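Long-range contacts in putative glutathione S-transferase (Corynebacterium glutamicum, PDB 3M1G), which is a putative glutathione S-transferase of the ECM4-like subfamily and probably uses glutathione as a substrate: residues D33-A37 and D160-W165; V39-S43 and P56-R61; R80-E86 and G346-E352; L176-L181 and I241-I246. The contacts are given in a common frame with arbitrary orientation. Residue numbers count along the deposited sequence, not the author numbering.

Contact 1: D33-A37 and D160-W165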
loop_
_atom_site.group_PDB
_atom_site.type_symbol
_atom_site.label_atom_id
_atom_site.label_comp_id
_atom_site.label_asym_id
_atom_site.label_seq_id
_atom_site.Cartn_x
_atom_site.Cartn_y
_atom_site.Cartn_z
ATOM N N ASP A 33 16.735 -10.071 -34.423
ATOM C CA ASP A 33 17.661 -11.134 -34.829
ATOM C C ASP A 33 17.683 -12.158 -33.707
ATOM O O ASP A 33 17.186 -11.886 -32.623
ATOM C CB ASP A 33 19.096 -10.614 -35.037
ATOM C CG ASP A 33 19.250 -9.768 -36.259
ATOM O OD1 ASP A 33 18.276 -9.622 -37.054
ATOM O OD2 ASP A 33 20.388 -9.265 -36.465
ATOM N N ARG A 34 18.261 -13.335 -33.962
ATOM C CA ARG A 34 18.322 -14.400 -32.956
ATOM C C ARG A 34 19.711 -15.018 -32.977
ATOM O O ARG A 34 20.385 -15.002 -34.023
ATOM C CB ARG A 34 17.256 -15.468 -33.243
ATOM C CG ARG A 34 15.825 -14.975 -32.999
ATOM C CD ARG A 34 14.776 -16.066 -33.380
ATOM N NE ARG A 34 15.060 -17.276 -32.598
ATOM C CZ ARG A 34 15.006 -18.533 -33.055
ATOM N NH1 ARG A 34 14.654 -18.809 -34.293
ATOM N NH2 ARG A 34 15.331 -19.543 -32.255
ATOM N N ILE A 35 20.156 -15.481 -31.814
ATOM C CA ILE A 35 21.382 -16.230 -31.696
ATOM C C ILE A 35 21.014 -17.712 -31.605
ATOM O O ILE A 35 20.271 -18.103 -30.713
ATOM C CB ILE A 35 22.241 -15.796 -30.482
ATOM C CG1 ILE A 35 22.306 -14.270 -30.363
ATOM C CG2 ILE A 35 23.672 -16.337 -30.650
ATOM C CD1 ILE A 35 23.241 -13.724 -29.267
ATOM N N VAL A 36 21.500 -18.510 -32.548
ATOM C CA VAL A 36 21.061 -19.883 -32.709
ATOM C C VAL A 36 22.205 -20.898 -32.831
ATOM O O VAL A 36 23.340 -20.564 -33.180
ATOM C CB VAL A 36 20.105 -20.039 -33.916
ATOM C CG1 VAL A 36 18.913 -19.074 -33.786
ATOM C CG2 VAL A 36 20.850 -19.835 -35.252
ATOM N N ALA A 37 21.857 -22.139 -32.515
ATOM C CA ALA A 37 22.755 -23.288 -32.565
ATOM C C ALA A 37 23.115 -23.699 -33.988
ATOM O O ALA A 37 24.215 -24.214 -34.193
ATOM C CB ALA A 37 22.139 -24.492 -31.809
ATOM N N ASP A 160 15.527 -18.657 -26.271
ATOM C CA ASP A 160 16.777 -19.061 -26.935
ATOM C C ASP A 160 17.890 -19.425 -25.944
ATOM O O ASP A 160 18.649 -20.370 -26.196
ATOM C CB ASP A 160 17.215 -18.012 -27.948
ATOM C CG ASP A 160 16.272 -17.954 -29.178
ATOM O OD1 ASP A 160 15.397 -18.865 -29.350
ATOM O OD2 ASP A 160 16.443 -17.030 -30.015
ATOM N N PHE A 161 17.980 -18.726 -24.810
ATOM C CA PHE A 161 18.937 -19.167 -23.754
ATOM C C PHE A 161 18.692 -20.652 -23.394
ATOM O O PHE A 161 19.642 -21.413 -23.211
ATOM C CB PHE A 161 18.855 -18.340 -22.458
ATOM C CG PHE A 161 19.519 -16.995 -22.485
ATOM C CD1 PHE A 161 20.331 -16.555 -23.547
ATOM C CD2 PHE A 161 19.308 -16.129 -21.416
ATOM C CE1 PHE A 161 20.924 -15.327 -23.512
ATOM C CE2 PHE A 161 19.916 -14.918 -21.358
ATOM C CZ PHE A 161 20.740 -14.491 -22.405
ATOM N N ASN A 162 17.428 -21.037 -23.236
ATOM C CA ASN A 162 17.045 -22.406 -22.934
ATOM C C ASN A 162 17.299 -23.409 -24.050
ATOM O O ASN A 162 17.793 -24.491 -23.781
ATOM C CB ASN A 162 15.561 -22.481 -22.543
ATOM C CG ASN A 162 15.326 -21.996 -21.108
ATOM O OD1 ASN A 162 15.784 -22.652 -20.158
ATOM N ND2 ASN A 162 14.683 -20.828 -20.947
ATOM N N LEU A 163 16.947 -23.076 -25.293
ATOM C CA LEU A 163 16.953 -24.080 -26.362
ATOM C C LEU A 163 18.181 -23.970 -27.257
ATOM O O LEU A 163 18.682 -24.970 -27.697
ATOM C CB LEU A 163 15.689 -23.969 -27.222
ATOM C CG LEU A 163 14.338 -24.083 -26.501
ATOM C CD1 LEU A 163 13.195 -24.176 -27.557
ATOM C CD2 LEU A 163 14.340 -25.256 -25.515
ATOM N N GLU A 164 18.672 -22.770 -27.533
ATOM C CA GLU A 164 19.776 -22.624 -28.515
ATOM C C GLU A 164 21.141 -22.759 -27.853
ATOM O O GLU A 164 22.108 -23.194 -28.494
ATOM C CB GLU A 164 19.702 -21.270 -29.201
ATOM C CG GLU A 164 18.418 -21.043 -30.022
ATOM C CD GLU A 164 18.155 -22.130 -31.046
ATOM O OE1 GLU A 164 19.112 -22.642 -31.716
ATOM O OE2 GLU A 164 16.963 -22.463 -31.188
ATOM N N TRP A 165 21.214 -22.405 -26.569
ATOM C CA TRP A 165 22.494 -22.352 -25.835
ATOM C C TRP A 165 22.750 -23.590 -25.009
ATOM O O TRP A 165 23.660 -23.612 -24.200
ATOM C CB TRP A 165 22.529 -21.099 -24.924
ATOM C CG TRP A 165 22.714 -19.798 -25.637
ATOM C CD1 TRP A 165 21.741 -19.001 -26.200
ATOM C CD2 TRP A 165 23.955 -19.115 -25.857
ATOM N NE1 TRP A 165 22.314 -17.887 -26.756
ATOM C CE2 TRP A 165 23.669 -17.929 -26.552
ATOM C CE3 TRP A 165 25.289 -19.398 -25.529
ATOM C CZ2 TRP A 165 24.663 -17.033 -26.936
ATOM C CZ3 TRP A 165 26.272 -18.516 -25.902
ATOM C CH2 TRP A 165 25.960 -17.344 -26.608
HETATM O O HOH W 1 18.310 -15.140 -29.562
HETATM O O HOH W 2 20.152 -16.552 -27.848
#
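Charge dominates this contact. The Arg34 guanidinium forms a two-pronged salt bridge with Asp160: NE of Arg34 lies 2.9 Å from OD2 of Asp160, and NH2 of Arg34 lies 3.0 Å from OD1. Glu164, one helical turn on, joins the network at longer range, with its OE2 3.5 Å from Arg34 NH2. Its other oxygen, OE1, accepts a nearly straight hydrogen bond from Ala37 N at 2.9 Å, so Glu164 also ties down the backbone where the strand ends. Two waters fill the gap. One joins Ile35 N to Asp160 OD2; the other joins Ile35 O to Trp165 NE1. The apolar share is small: Ile35 CG2 meets Trp165 CZ2 at 3.9 Å. The short strand 34-36 pairs in parallel with strand 53-56. On the other flank, Phe161 and Asn162 of helix 154-163 pack on helix 71-83, while Ile35 reaches Tyr62 and Leu141 of the thioredoxin-like sheet.

Contact 2: V39-S43 and P56-R61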
loop_
_atom_site.group_PDB
_atom_site.type_symbol
_atom_site.label_atom_id
_atom_site.label_comp_id
_atom_site.label_asym_id
_atom_site.label_seq_id
_atom_site.Cartn_x
_atom_site.Cartn_y
_atom_site.Cartn_z
ATOM N N VAL A 39 23.847 -21.889 -36.648
ATOM C CA VAL A 39 24.788 -21.049 -37.349
ATOM C C VAL A 39 26.118 -21.245 -36.603
ATOM O O VAL A 39 26.180 -21.176 -35.370
ATOM C CB VAL A 39 24.361 -19.572 -37.393
ATOM C CG1 VAL A 39 25.467 -18.718 -37.974
ATOM C CG2 VAL A 39 23.058 -19.399 -38.143
ATOM N N PRO A 40 27.187 -21.507 -37.347
ATOM C CA PRO A 40 28.406 -21.923 -36.667
ATOM C C PRO A 40 29.278 -20.788 -36.138
ATOM O O PRO A 40 29.261 -19.670 -36.638
ATOM C CB PRO A 40 29.141 -22.730 -37.725
ATOM C CG PRO A 40 28.609 -22.243 -39.038
ATOM C CD PRO A 40 27.182 -21.858 -38.772
ATOM N N ALA A 41 30.101 -21.126 -35.170
ATOM C CA ALA A 41 30.881 -20.154 -34.419
ATOM C C ALA A 41 31.830 -19.415 -35.348
ATOM O O ALA A 41 32.456 -20.025 -36.215
ATOM C CB ALA A 41 31.646 -20.871 -33.304
ATOM N N GLY A 42 31.913 -18.104 -35.157
ATOM C CA GLY A 42 32.753 -17.255 -35.945
ATOM C C GLY A 42 32.043 -16.649 -37.148
ATOM O O GLY A 42 32.571 -15.749 -37.753
ATOM N N SER A 43 30.874 -17.185 -37.522
ATOM C CA SER A 43 30.154 -16.742 -38.712
ATOM C C SER A 43 29.668 -15.303 -38.558
ATOM O O SER A 43 29.308 -14.859 -37.478
ATOM C CB SER A 43 28.928 -17.633 -38.938
ATOM O OG SER A 43 28.150 -17.208 -40.047
ATOM N N PRO A 56 25.520 -16.887 -34.510
ATOM C CA PRO A 56 25.932 -18.146 -33.926
ATOM C C PRO A 56 26.097 -18.103 -32.431
ATOM O O PRO A 56 26.657 -17.136 -31.906
ATOM C CB PRO A 56 27.286 -18.413 -34.596
ATOM C CG PRO A 56 27.839 -17.057 -34.819
ATOM C CD PRO A 56 26.645 -16.195 -35.173
ATOM N N VAL A 57 25.613 -19.132 -31.740
ATOM C CA VAL A 57 25.973 -19.283 -30.308
ATOM C C VAL A 57 27.475 -19.588 -30.227
ATOM O O VAL A 57 28.001 -20.388 -31.017
ATOM C CB VAL A 57 25.168 -20.351 -29.589
ATOM C CG1 VAL A 57 23.655 -20.014 -29.581
ATOM C CG2 VAL A 57 25.410 -21.745 -30.209
ATOM N N GLU A 58 28.170 -18.834 -29.379
ATOM C CA GLU A 58 29.553 -19.054 -29.036
ATOM C C GLU A 58 29.892 -18.268 -27.786
ATOM O O GLU A 58 29.241 -17.263 -27.491
ATOM C CB GLU A 58 30.502 -18.646 -30.179
ATOM C CG GLU A 58 30.358 -17.218 -30.626
ATOM C CD GLU A 58 31.247 -16.876 -31.817
ATOM O OE1 GLU A 58 32.448 -16.555 -31.624
ATOM O OE2 GLU A 58 30.709 -16.875 -32.961
ATOM N N ALA A 59 30.915 -18.736 -27.069
ATOM C CA ALA A 59 31.347 -18.137 -25.842
ATOM C C ALA A 59 32.157 -16.878 -26.127
ATOM O O ALA A 59 32.942 -16.830 -27.076
ATOM C CB ALA A 59 32.231 -19.147 -25.005
ATOM N N GLY A 60 32.035 -15.895 -25.253
ATOM C CA GLY A 60 32.940 -14.747 -25.299
ATOM C C GLY A 60 32.640 -13.763 -26.435
ATOM O O GLY A 60 33.478 -12.934 -26.729
ATOM N N ARG A 61 31.486 -13.862 -27.096
ATOM C CA ARG A 61 31.188 -12.930 -28.191
ATOM C C ARG A 61 30.136 -11.865 -27.795
ATOM O O ARG A 61 30.188 -10.734 -28.286
ATOM C CB ARG A 61 30.703 -13.669 -29.433
ATOM C CG ARG A 61 30.513 -12.773 -30.685
ATOM C CD ARG A 61 30.311 -13.603 -31.939
ATOM N NE ARG A 61 30.027 -12.787 -33.133
ATOM C CZ ARG A 61 29.924 -13.270 -34.368
ATOM N NH1 ARG A 61 30.062 -14.584 -34.617
ATOM N NH2 ARG A 61 29.648 -12.457 -35.373
HETATM O O HOH W 3 27.304 -22.069 -33.083
#
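Glu58 and Arg61 supply the polar groups that hold the turn Pro40 to Ser43. This is a type II beta turn, closed by Ser43 N to Pro40 O at 3.1 Å. Gly42 sits at its third position with positive phi, as is common in this turn type. Its N donates to Glu58 OE2 at 2.8 Å. The same OE2 takes a salt-bridged hydrogen bond from Arg61 NH1 at 2.9 Å. Ser43 O is satisfied twice, by Arg61 NH1 at 3.0 Å and Arg61 NH2 at 3.2 Å. The remaining guanidinium nitrogen, Arg61 NE, forms a salt bridge with Glu143. Val39 O and Val57 O are bridged by a water, at 2.7 Å from Val39 O and 2.8 Å from Val57 O. Pro56 packs against the turn: its CB lies 3.1 Å from Pro40 O and 3.8 Å from Val39 CG1. The segment 39-43 leaves strand 34-36 and leads toward strand 46-47. The segment 56-61 links strand 53-56 of that small N-terminal sheet to strand 62-66 of the four-stranded sheet; just before that strand, Arg61 bonds through its backbone to Glu144.

Contact 3: R80-E86 and G346-E352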
loop_
_atom_site.group_PDB
_atom_site.type_symbol
_atom_site.label_atom_id
_atom_site.label_comp_id
_atom_site.label_asym_id
_atom_site.label_seq_id
_atom_site.Cartn_x
_atom_site.Cartn_y
_atom_site.Cartn_z
ATOM N N ARG A 80 19.876 -16.542 -17.228
ATOM C CA ARG A 80 21.329 -16.643 -17.380
ATOM C C ARG A 80 21.982 -17.314 -16.175
ATOM O O ARG A 80 22.858 -18.197 -16.329
ATOM C CB ARG A 80 21.959 -15.281 -17.668
ATOM C CG ARG A 80 23.485 -15.227 -17.778
ATOM C CD ARG A 80 23.942 -13.869 -18.207
ATOM N NE ARG A 80 25.380 -13.614 -18.027
ATOM C CZ ARG A 80 25.947 -13.129 -16.921
ATOM N NH1 ARG A 80 25.241 -12.861 -15.824
ATOM N NH2 ARG A 80 27.249 -12.914 -16.907
ATOM N N ARG A 81 21.563 -16.916 -14.981
ATOM C CA ARG A 81 22.070 -17.551 -13.776
ATOM C C ARG A 81 21.619 -19.027 -13.619
ATOM O O ARG A 81 22.446 -19.909 -13.332
ATOM C CB ARG A 81 21.716 -16.729 -12.552
ATOM C CG ARG A 81 22.184 -17.353 -11.230
ATOM C CD ARG A 81 22.558 -16.336 -10.181
ATOM N NE ARG A 81 22.940 -17.039 -8.959
ATOM C CZ ARG A 81 24.094 -17.691 -8.794
ATOM N NH1 ARG A 81 25.040 -17.699 -9.745
ATOM N NH2 ARG A 81 24.321 -18.316 -7.655
ATOM N N LEU A 82 20.330 -19.302 -13.790
ATOM C CA LEU A 82 19.827 -20.637 -13.602
ATOM C C LEU A 82 20.528 -21.624 -14.523
ATOM O O LEU A 82 20.865 -22.734 -14.102
ATOM C CB LEU A 82 18.318 -20.695 -13.835
ATOM C CG LEU A 82 17.403 -20.168 -12.721
ATOM C CD1 LEU A 82 15.961 -20.176 -13.216
ATOM C CD2 LEU A 82 17.560 -21.035 -11.468
ATOM N N LEU A 83 20.772 -21.207 -15.772
ATOM C CA LEU A 83 21.352 -22.101 -16.772
ATOM C C LEU A 83 22.865 -22.206 -16.738
ATOM O O LEU A 83 23.417 -23.092 -17.386
ATOM C CB LEU A 83 20.904 -21.694 -18.177
ATOM C CG LEU A 83 19.371 -21.780 -18.352
ATOM C CD1 LEU A 83 19.013 -21.258 -19.767
ATOM C CD2 LEU A 83 18.844 -23.205 -18.138
ATOM N N GLY A 84 23.535 -21.298 -16.033
ATOM C CA GLY A 84 24.996 -21.303 -15.966
ATOM C C GLY A 84 25.633 -20.742 -17.217
ATOM O O GLY A 84 26.635 -21.281 -17.703
ATOM N N LEU A 85 25.043 -19.672 -17.748
ATOM C CA LEU A 85 25.577 -18.976 -18.891
ATOM C C LEU A 85 26.411 -17.768 -18.488
ATOM O O LEU A 85 26.867 -17.024 -19.361
ATOM C CB LEU A 85 24.471 -18.574 -19.874
ATOM C CG LEU A 85 23.709 -19.725 -20.517
ATOM C CD1 LEU A 85 22.541 -19.221 -21.357
ATOM C CD2 LEU A 85 24.692 -20.614 -21.392
ATOM N N GLU A 86 26.688 -17.610 -17.188
ATOM C CA GLU A 86 27.405 -16.435 -16.701
ATOM C C GLU A 86 28.863 -16.378 -17.178
ATOM O O GLU A 86 29.430 -15.289 -17.321
ATOM C CB GLU A 86 27.390 -16.383 -15.154
ATOM C CG GLU A 86 25.994 -16.160 -14.562
ATOM C CD GLU A 86 25.863 -16.559 -13.088
ATOM O OE1 GLU A 86 26.516 -17.531 -12.675
ATOM O OE2 GLU A 86 25.114 -15.898 -12.338
ATOM N N GLY A 346 26.390 -22.260 -9.573
ATOM C CA GLY A 346 27.603 -22.035 -8.788
ATOM C C GLY A 346 27.634 -20.626 -8.241
ATOM O O GLY A 346 26.729 -19.832 -8.517
ATOM N N PRO A 347 28.685 -20.290 -7.474
ATOM C CA PRO A 347 28.794 -18.978 -6.836
ATOM C C PRO A 347 28.596 -17.819 -7.830
ATOM O O PRO A 347 29.112 -17.861 -8.946
ATOM C CB PRO A 347 30.221 -18.982 -6.269
ATOM C CG PRO A 347 30.585 -20.490 -6.129
ATOM C CD PRO A 347 29.915 -21.097 -7.318
ATOM N N ILE A 348 27.846 -16.794 -7.434
ATOM C CA ILE A 348 27.523 -15.688 -8.355
ATOM C C ILE A 348 28.836 -14.940 -8.722
ATOM O O ILE A 348 29.693 -14.762 -7.882
ATOM C CB ILE A 348 26.442 -14.765 -7.717
ATOM C CG1 ILE A 348 25.703 -13.957 -8.792
ATOM C CG2 ILE A 348 27.062 -13.872 -6.617
ATOM C CD1 ILE A 348 24.288 -13.522 -8.384
ATOM N N PRO A 349 29.041 -14.574 -9.994
ATOM C CA PRO A 349 30.366 -13.997 -10.281
ATOM C C PRO A 349 30.649 -12.661 -9.596
ATOM O O PRO A 349 29.710 -11.888 -9.273
ATOM C CB PRO A 349 30.353 -13.851 -11.816
ATOM C CG PRO A 349 29.373 -14.945 -12.278
ATOM C CD PRO A 349 28.288 -14.868 -11.233
ATOM N N ALA A 350 31.933 -12.409 -9.341
ATOM C CA ALA A 350 32.378 -11.215 -8.641
ATOM C C ALA A 350 31.910 -10.012 -9.438
ATOM O O ALA A 350 32.117 -9.957 -10.644
ATOM C CB ALA A 350 33.941 -11.198 -8.469
ATOM N N GLY A 351 31.237 -9.073 -8.792
ATOM C CA GLY A 351 30.699 -7.922 -9.515
ATOM C C GLY A 351 29.236 -8.087 -9.923
ATOM O O GLY A 351 28.554 -7.096 -10.230
ATOM N N GLU A 352 28.720 -9.309 -9.902
ATOM C CA GLU A 352 27.326 -9.516 -10.307
ATOM C C GLU A 352 26.397 -9.730 -9.120
ATOM O O GLU A 352 25.222 -9.949 -9.330
ATOM C CB GLU A 352 27.178 -10.702 -11.283
ATOM C CG GLU A 352 28.078 -10.646 -12.494
ATOM C CD GLU A 352 27.718 -11.672 -13.585
ATOM O OE1 GLU A 352 26.668 -12.375 -13.513
ATOM O OE2 GLU A 352 28.507 -11.766 -14.537
HETATM O O HOH W 4 24.335 -13.314 -12.443
HETATM O O HOH W 5 30.621 -13.401 -15.087
HETATM O O HOH W 6 28.484 -18.864 -11.386
#
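Gly346 begins the contact with its carbonyl. Gly346 O accepts from both Arg81 NH1 and Arg81 NH2, each at 3.0 Å, and lies near the edge of the guanidinium. Arg81 has a stronger partner elsewhere: its NE makes a salt bridge with Asp291. Arg81 NH1 also forms a salt bridge with Glu86 OE2 at 3.2 Å. Pro347 contributes its carbonyl: a water connects Pro347 O to Glu86 OE1, 2.7 Å from each oxygen. Ile348 lays its CD1 over one face of the Arg81 guanidinium and comes within 3.8 Å of Arg81 CD.

The surface met here is the end of helix 71-83, in the thioredoxin-like domain. The helix closes in a Schellman motif, with Gly84 at positive phi and Leu85 N bonded to Arg80 O at 3.0 Å. Glu86 follows that turn and faces the C-terminal segment, which comes back to it from beyond helix 295-305.

Pro349 CD rests 3.5 Å from Glu86 CD. A type II beta turn runs from Pro349 to Glu352, with Gly351 at its third position. Glu352 then points back and pairs with Arg80: OE1 of Glu352 lies 2.8 Å from Arg80 NH1, and OE2 of Glu352 lies 2.9 Å from Arg80 NH2. Glu352 OE1 is also 4.0 Å from Glu86 OE2, and a water that donates to both oxygens bridges the two like charges.

Contact 4: L176-L181 and I241-I246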
loop_
_atom_site.group_PDB
_atom_site.type_symbol
_atom_site.label_atom_id
_atom_site.label_comp_id
_atom_site.label_asym_id
_atom_site.label_seq_id
_atom_site.Cartn_x
_atom_site.Cartn_y
_atom_site.Cartn_z
ATOM N N LEU A 176 13.863 -25.673 -18.337
ATOM C CA LEU A 176 12.871 -24.657 -17.946
ATOM C C LEU A 176 11.730 -24.519 -18.978
ATOM O O LEU A 176 10.724 -23.859 -18.715
ATOM C CB LEU A 176 13.553 -23.280 -17.756
ATOM C CG LEU A 176 14.605 -23.265 -16.651
ATOM C CD1 LEU A 176 15.398 -21.956 -16.641
ATOM C CD2 LEU A 176 13.924 -23.516 -15.212
ATOM N N TYR A 177 11.904 -25.112 -20.152
ATOM C CA TYR A 177 10.931 -24.960 -21.242
ATOM C C TYR A 177 10.716 -26.310 -21.939
ATOM O O TYR A 177 11.062 -26.479 -23.123
ATOM C CB TYR A 177 11.435 -23.922 -22.218
ATOM C CG TYR A 177 10.397 -23.405 -23.223
ATOM C CD1 TYR A 177 9.181 -22.868 -22.785
ATOM C CD2 TYR A 177 10.642 -23.413 -24.591
ATOM C CE1 TYR A 177 8.238 -22.368 -23.683
ATOM C CE2 TYR A 177 9.683 -22.893 -25.523
ATOM C CZ TYR A 177 8.486 -22.382 -25.035
ATOM O OH TYR A 177 7.508 -21.861 -25.857
ATOM N N PRO A 178 10.196 -27.283 -21.200
ATOM C CA PRO A 178 10.126 -28.641 -21.743
ATOM C C PRO A 178 9.061 -28.815 -22.829
ATOM O O PRO A 178 7.948 -28.272 -22.706
ATOM C CB PRO A 178 9.740 -29.485 -20.533
ATOM C CG PRO A 178 9.426 -28.571 -19.462
ATOM C CD PRO A 178 9.613 -27.195 -19.859
ATOM N N ALA A 179 9.419 -29.588 -23.847
ATOM C CA ALA A 179 8.601 -29.810 -25.033
ATOM C C ALA A 179 7.140 -30.097 -24.720
ATOM O O ALA A 179 6.254 -29.521 -25.343
ATOM C CB ALA A 179 9.209 -30.965 -25.906
ATOM N N GLU A 180 6.879 -30.933 -23.728
ATOM C CA GLU A 180 5.507 -31.391 -23.447
ATOM C C GLU A 180 4.634 -30.312 -22.813
ATOM O O GLU A 180 3.424 -30.517 -22.683
ATOM C CB GLU A 180 5.482 -32.560 -22.451
ATOM C CG GLU A 180 6.745 -33.412 -22.382
ATOM C CD GLU A 180 7.829 -32.794 -21.487
ATOM O OE1 GLU A 180 7.574 -32.572 -20.273
ATOM O OE2 GLU A 180 8.938 -32.570 -22.022
ATOM N N LEU A 181 5.228 -29.216 -22.335
ATOM C CA LEU A 181 4.446 -28.181 -21.654
ATOM C C LEU A 181 4.288 -26.931 -22.508
ATOM O O LEU A 181 3.540 -26.037 -22.116
ATOM C CB LEU A 181 5.113 -27.785 -20.307
ATOM C CG LEU A 181 5.245 -28.875 -19.235
ATOM C CD1 LEU A 181 5.968 -28.337 -17.989
ATOM C CD2 LEU A 181 3.882 -29.427 -18.882
ATOM N N ILE A 241 9.692 -25.443 -11.529
ATOM C CA ILE A 241 9.839 -24.106 -12.087
ATOM C C ILE A 241 10.038 -24.180 -13.610
ATOM O O ILE A 241 10.759 -25.055 -14.117
ATOM C CB ILE A 241 11.021 -23.355 -11.439
ATOM C CG1 ILE A 241 10.689 -23.087 -9.973
ATOM C CG2 ILE A 241 11.380 -22.037 -12.230
ATOM C CD1 ILE A 241 11.840 -22.593 -9.094
ATOM N N THR A 242 9.328 -23.308 -14.323
ATOM C CA THR A 242 9.471 -23.152 -15.772
ATOM C C THR A 242 9.618 -21.680 -16.162
ATOM O O THR A 242 9.508 -20.767 -15.333
ATOM C CB THR A 242 8.231 -23.708 -16.527
ATOM O OG1 THR A 242 7.049 -23.014 -16.079
ATOM C CG2 THR A 242 8.060 -25.251 -16.324
ATOM N N GLU A 243 9.894 -21.457 -17.442
ATOM C CA GLU A 243 9.869 -20.141 -18.047
ATOM C C GLU A 243 8.691 -19.259 -17.605
ATOM O O GLU A 243 8.865 -18.048 -17.454
ATOM C CB GLU A 243 9.833 -20.305 -19.576
ATOM C CG GLU A 243 9.637 -19.054 -20.416
ATOM C CD GLU A 243 10.931 -18.244 -20.689
ATOM O OE1 GLU A 243 12.034 -18.754 -20.406
ATOM O OE2 GLU A 243 10.819 -17.107 -21.229
ATOM N N ALA A 244 7.493 -19.836 -17.516
ATOM C CA ALA A 244 6.307 -19.102 -17.042
ATOM C C ALA A 244 6.499 -18.406 -15.692
ATOM O O ALA A 244 6.100 -17.250 -15.511
ATOM C CB ALA A 244 5.059 -20.054 -17.010
ATOM N N ASP A 245 7.145 -19.095 -14.748
ATOM C CA ASP A 245 7.425 -18.531 -13.419
ATOM C C ASP A 245 8.469 -17.411 -13.504
ATOM O O ASP A 245 8.376 -16.373 -12.823
ATOM C CB ASP A 245 7.881 -19.646 -12.477
ATOM C CG ASP A 245 6.914 -20.794 -12.415
ATOM O OD1 ASP A 245 5.757 -20.588 -11.958
ATOM O OD2 ASP A 245 7.315 -21.931 -12.815
ATOM N N ILE A 246 9.440 -17.566 -14.412
ATOM C CA ILE A 246 10.444 -16.564 -14.614
ATOM C C ILE A 246 9.859 -15.267 -15.219
ATOM O O ILE A 246 10.402 -14.184 -14.990
ATOM C CB ILE A 246 11.557 -17.165 -15.453
ATOM C CG1 ILE A 246 12.267 -18.248 -14.578
ATOM C CG2 ILE A 246 12.530 -16.100 -15.949
ATOM C CD1 ILE A 246 12.952 -19.282 -15.332
#
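Leu176 lays its side chain over the start of helix 243-253. Its CD1 touches Ile246 CD1 at 3.9 Å, and its CD2 reaches Ile241 CG2 at 4.2 Å. The backbone of the same residue makes the one direct hydrogen bond between the segments, from Glu243 N to Leu176 O at 2.8 Å. Glu243 is the first residue of the helix, so this bond satisfies an amide that has no carbonyl partner within the helix.

Thr242 is the N-cap. Its N donates to Asp245 OD2 at 2.9 Å, which is one half of a capping box, the N3 side chain accepting from the N-cap amide. Thr242 and Asp245 fit the S/T-x-x-D pattern that begins the corresponding helix in the GST fold. Ile241 and Ile246 stand on the two sides of this box, at the positions of a hydrophobic staple, with Ile241 CG2 4.4 Å from Ile246 CD1.

Thr242 CG2 packs against Leu181 CD1 at 4.1 Å and Pro178 CD at 4.3 Å. Tyr177 CD1 approaches Glu243 CB at 4.2 Å; the carboxylate of Glu243 is held by Thr158 and Arg247. Leu176 also packs on Leu82 and Leu83 of helix 71-83, so the contact lies where the two domains meet. The chemistry is mainly apolar, with one strong backbone bond fixing how the loop 176-181 meets the helix start.

In the fold
The N-terminal segments come first along the chain, and contact 2 is nested inside the loop closed by contact 1. Their centres are 11 Å apart, and Val36 O to Val57 N, at 3.0 Å, probably joins them by a hydrogen bond. Contact 3 closes a much longer loop with contact 4 nested in it, their centres about 20 Å apart. It also crosses contact 1 in chain order. Contacts 1, 3 and 4 meet through Leu82 and Leu83 of helix 71-83, Asn162 of helix 154-163, and Leu176. Contact 2 is peripheral, about 26 Å from contact 4 between centres. Together they tie both termini and the helical domain to the thioredoxin-like domain, away from the predicted active site.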